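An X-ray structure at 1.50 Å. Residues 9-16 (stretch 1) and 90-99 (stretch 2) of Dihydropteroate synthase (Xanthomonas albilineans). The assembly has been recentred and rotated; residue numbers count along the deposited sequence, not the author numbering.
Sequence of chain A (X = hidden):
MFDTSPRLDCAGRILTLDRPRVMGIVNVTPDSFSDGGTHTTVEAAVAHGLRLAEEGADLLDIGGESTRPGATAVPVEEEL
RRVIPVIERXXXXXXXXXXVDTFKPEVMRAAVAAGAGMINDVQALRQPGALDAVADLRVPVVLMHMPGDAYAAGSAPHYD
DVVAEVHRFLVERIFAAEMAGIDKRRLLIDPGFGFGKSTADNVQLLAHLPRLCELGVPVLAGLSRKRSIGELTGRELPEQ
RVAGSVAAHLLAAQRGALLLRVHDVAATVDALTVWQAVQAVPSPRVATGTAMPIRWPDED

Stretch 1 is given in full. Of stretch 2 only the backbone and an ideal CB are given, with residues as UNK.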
# COMPACT_ATOMS: atom_id res chain seq x y z
N ASP A 9 -10.87 26.65 -3.72
CA ASP A 9 -12.26 26.89 -4.06
C ASP A 9 -12.44 26.49 -5.53
O ASP A 9 -12.03 27.22 -6.44
CB ASP A 9 -12.60 28.38 -3.82
CG ASP A 9 -14.06 28.74 -4.02
OD1 ASP A 9 -14.79 27.94 -4.63
OD2 ASP A 9 -14.47 29.82 -3.54
N CYS A 10 -13.01 25.31 -5.75
CA CYS A 10 -13.24 24.77 -7.10
C CYS A 10 -14.65 25.09 -7.55
O CYS A 10 -15.55 24.25 -7.49
CB CYS A 10 -12.95 23.26 -7.11
SG CYS A 10 -11.30 22.83 -6.51
N ALA A 11 -14.84 26.36 -8.00
CA ALA A 11 -16.13 26.90 -8.46
C ALA A 11 -17.23 26.69 -7.42
O ALA A 11 -18.31 26.19 -7.74
CB ALA A 11 -16.51 26.31 -9.82
N GLY A 12 -16.91 26.97 -6.16
CA GLY A 12 -17.86 26.83 -5.06
C GLY A 12 -17.76 25.54 -4.28
O GLY A 12 -18.30 25.47 -3.16
N ARG A 13 -17.06 24.51 -4.84
CA ARG A 13 -16.85 23.22 -4.16
C ARG A 13 -15.47 23.27 -3.57
O ARG A 13 -14.48 23.45 -4.29
CB ARG A 13 -17.00 22.05 -5.14
CG ARG A 13 -18.42 21.94 -5.61
CD ARG A 13 -18.65 20.82 -6.58
NE ARG A 13 -20.03 20.88 -7.01
CZ ARG A 13 -20.67 19.92 -7.66
NH1 ARG A 13 -20.05 18.78 -7.96
NH2 ARG A 13 -21.94 20.07 -8.00
N ILE A 14 -15.41 23.18 -2.24
CA ILE A 14 -14.16 23.35 -1.50
C ILE A 14 -13.38 22.06 -1.37
O ILE A 14 -13.90 21.06 -0.88
CB ILE A 14 -14.39 24.03 -0.13
CG1 ILE A 14 -15.36 25.25 -0.23
CG2 ILE A 14 -13.05 24.40 0.54
CD1 ILE A 14 -14.95 26.43 -1.21
N LEU A 15 -12.11 22.11 -1.78
CA LEU A 15 -11.16 21.01 -1.64
C LEU A 15 -10.16 21.47 -0.57
O LEU A 15 -9.37 22.38 -0.82
CB LEU A 15 -10.45 20.76 -2.99
CG LEU A 15 -9.41 19.64 -3.01
CD1 LEU A 15 -10.07 18.27 -2.74
CD2 LEU A 15 -8.65 19.62 -4.35
N THR A 16 -10.21 20.86 0.62
CA THR A 16 -9.31 21.22 1.73
C THR A 16 -8.12 20.27 1.77
O THR A 16 -8.31 19.06 1.97
CB THR A 16 -10.08 21.26 3.06
OG1 THR A 16 -11.28 22.02 2.87
CG2 THR A 16 -9.24 21.86 4.20
N UNK A 90 -22.08 14.82 -14.21
CA UNK A 90 -21.42 14.66 -12.92
C UNK A 90 -21.60 15.86 -11.97
O UNK A 90 -21.70 15.65 -10.76
CB UNK A 90 -19.93 14.42 -13.15
N UNK A 91 -21.68 17.08 -12.49
CA UNK A 91 -21.89 18.26 -11.63
C UNK A 91 -23.29 18.18 -10.97
O UNK A 91 -23.44 18.56 -9.80
CB UNK A 91 -21.75 19.55 -12.44
N UNK A 92 -24.27 17.61 -11.68
CA UNK A 92 -25.64 17.44 -11.19
C UNK A 92 -25.77 16.23 -10.25
O UNK A 92 -26.69 16.19 -9.42
CB UNK A 92 -26.60 17.28 -12.37
N UNK A 93 -24.90 15.20 -10.40
CA UNK A 93 -25.04 13.95 -9.65
C UNK A 93 -23.99 13.69 -8.57
O UNK A 93 -24.05 12.66 -7.90
CB UNK A 93 -25.01 12.78 -10.64
N UNK A 94 -23.04 14.61 -8.38
CA UNK A 94 -22.04 14.50 -7.33
C UNK A 94 -21.91 15.85 -6.66
O UNK A 94 -22.26 16.88 -7.23
CB UNK A 94 -20.69 14.03 -7.88
N UNK A 95 -21.33 15.84 -5.44
CA UNK A 95 -21.04 17.03 -4.66
C UNK A 95 -19.55 17.35 -4.75
O UNK A 95 -19.09 18.33 -4.14
CB UNK A 95 -21.47 16.84 -3.20
N UNK A 96 -18.78 16.53 -5.49
CA UNK A 96 -17.33 16.68 -5.57
C UNK A 96 -16.85 17.77 -6.48
O UNK A 96 -17.37 17.89 -7.57
CB UNK A 96 -16.70 15.36 -6.03
N UNK A 97 -15.70 18.41 -6.15
CA UNK A 97 -15.03 19.27 -7.12
C UNK A 97 -14.70 18.43 -8.35
O UNK A 97 -14.39 17.24 -8.24
CB UNK A 97 -13.77 19.90 -6.53
N UNK A 98 -14.81 19.05 -9.53
CA UNK A 98 -14.53 18.38 -10.79
C UNK A 98 -13.42 19.11 -11.51
O UNK A 98 -13.47 20.32 -11.67
CB UNK A 98 -15.78 18.30 -11.67
N UNK A 99 -12.42 18.35 -11.95
CA UNK A 99 -11.31 18.88 -12.72
C UNK A 99 -11.47 18.43 -14.17
O UNK A 99 -12.01 17.36 -14.45
CB UNK A 99 -9.97 18.42 -12.14

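Stretch 1 is a hairpin with a type I' turn from Cys10 to Arg13, and what it offers stretch 2 is chiefly the extended Arg13 side chain (chi1 m, chi2 and chi3 t) and the apolar surface beside Cys10 and Leu15. Position 90 is helical, and its ideal CB has nothing of stretch 1 within 5.5 Å, so the contact sets no preference. It is Leu90, whose end leads away.

Position 91 is also helical, with CA-to-CB sideways. Its carbonyl is already engaged whatever the side chain: Arg13 NH2 donates to O of residue 91 at 2.8 Å, with an N-H...O angle of 158°. The ideal CB lies 4.5 Å from Arg13 NH2, which leaves room for a small or branched aliphatic group, or for a polar one; a positive charge would be unfavourable so near the guanidinium. The residue is Val91, chi1 p, and its CG2 covers one face of the guanidinium, 3.5 Å from Arg13 NH2.

Positions 92 and 93 point away into space free of stretch 1, so many residues would serve. They are Ala92 and Gln93.

Position 94 is the first to leave helical phi/psi (-135/162). Its ideal CB is 4.8 Å from Arg13 NH1, and its carbonyl O lies 3.0 Å from the same NH1. The sideways CB suits a compact side chain, and a hydroxyl could also reach back to the carbonyl O of residue 90. Thr94 fits: with chi1 p, its OG1 donates to Leu90 O at 3.0 Å and accepts a weak bond from the N of residue 96, 3.4 Å from OG1. OG1 stays 3.7 Å from Arg13 NH1.

At 95 CA-to-CB points away, with the ideal CB 5.3 Å from Arg13 NH1, so stretch 1 hardly restricts side-chain size or polarity. Ala95 contributes mainly backbone: its CA lies over the guanidinium face opposite Val91 CG2, and its O is 3.5 Å from Arg13 CD.

Position 96 also points away, its side chain weakly constrained, but its carbonyl O sits at the guanidinium edge, near the plane, and accepts a hydrogen bond from Arg13 NH1 (O to NH1 2.9 Å, 161°). Any residue could supply that oxygen; the deposited one is Leu96, whose side chain comes nearest at CB, 5.2 Å from Arg13 NH1.

Position 97 is the most telling. Its phi of -58° permits proline, and the ideal CB is 3.5 Å from Cys10 CB, 4.1 Å from Arg13 CB and 4.9 Å from Leu15 CB, favouring a compact apolar group such as alanine, valine or proline. Pro97, C-gamma exo, places CB 3.7 Å from Cys10 CB and CG 4.3 Å from Leu15 CB.

Position 98 begins a strand. Its N donates to a water, 3.1 Å from the water O, which in turn donates to Cys10 O at 2.8 Å. Its sideways ideal CB has nothing of stretch 1 within 5.5 Å, leaving many side chains open; Leu98 brings CG to 4.5 Å from Arg13 NH1.

Position 99 is beyond reach of stretch 1 and unconstrained by it. It is Ser99, with OG bonded elsewhere in the structure.

Stretch 2 90-99: LVAQTALPLS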
# COMPACT_ATOMS: atom_id res chain seq x y z
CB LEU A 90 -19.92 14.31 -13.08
CG LEU A 90 -19.60 12.90 -13.60
CD1 LEU A 90 -18.11 12.74 -13.84
CD2 LEU A 90 -20.10 11.78 -12.63
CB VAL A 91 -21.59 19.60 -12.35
CG1 VAL A 91 -22.65 19.97 -13.38
CG2 VAL A 91 -21.37 20.73 -11.34
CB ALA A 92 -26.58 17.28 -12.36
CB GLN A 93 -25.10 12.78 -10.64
CG GLN A 93 -26.31 12.89 -11.58
CD GLN A 93 -26.33 11.81 -12.60
OE1 GLN A 93 -26.39 10.64 -12.26
NE2 GLN A 93 -26.31 12.18 -13.87
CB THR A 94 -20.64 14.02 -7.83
OG1 THR A 94 -19.97 15.14 -8.39
CG2 THR A 94 -20.69 12.87 -8.82
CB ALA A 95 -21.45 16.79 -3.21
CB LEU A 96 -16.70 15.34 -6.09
CG LEU A 96 -16.87 14.12 -5.19
CD1 LEU A 96 -16.06 12.93 -5.76
CD2 LEU A 96 -16.43 14.44 -3.72
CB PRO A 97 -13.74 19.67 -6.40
CG PRO A 97 -14.00 19.41 -4.97
CD PRO A 97 -14.90 18.28 -4.92
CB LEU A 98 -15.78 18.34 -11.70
CG LEU A 98 -17.04 17.73 -11.09
CD1 LEU A 98 -18.20 17.92 -12.02
CD2 LEU A 98 -16.85 16.23 -10.77
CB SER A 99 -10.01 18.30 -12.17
OG SER A 99 -8.91 18.59 -13.02
O HOH W 1 -15.94 21.90 -8.92
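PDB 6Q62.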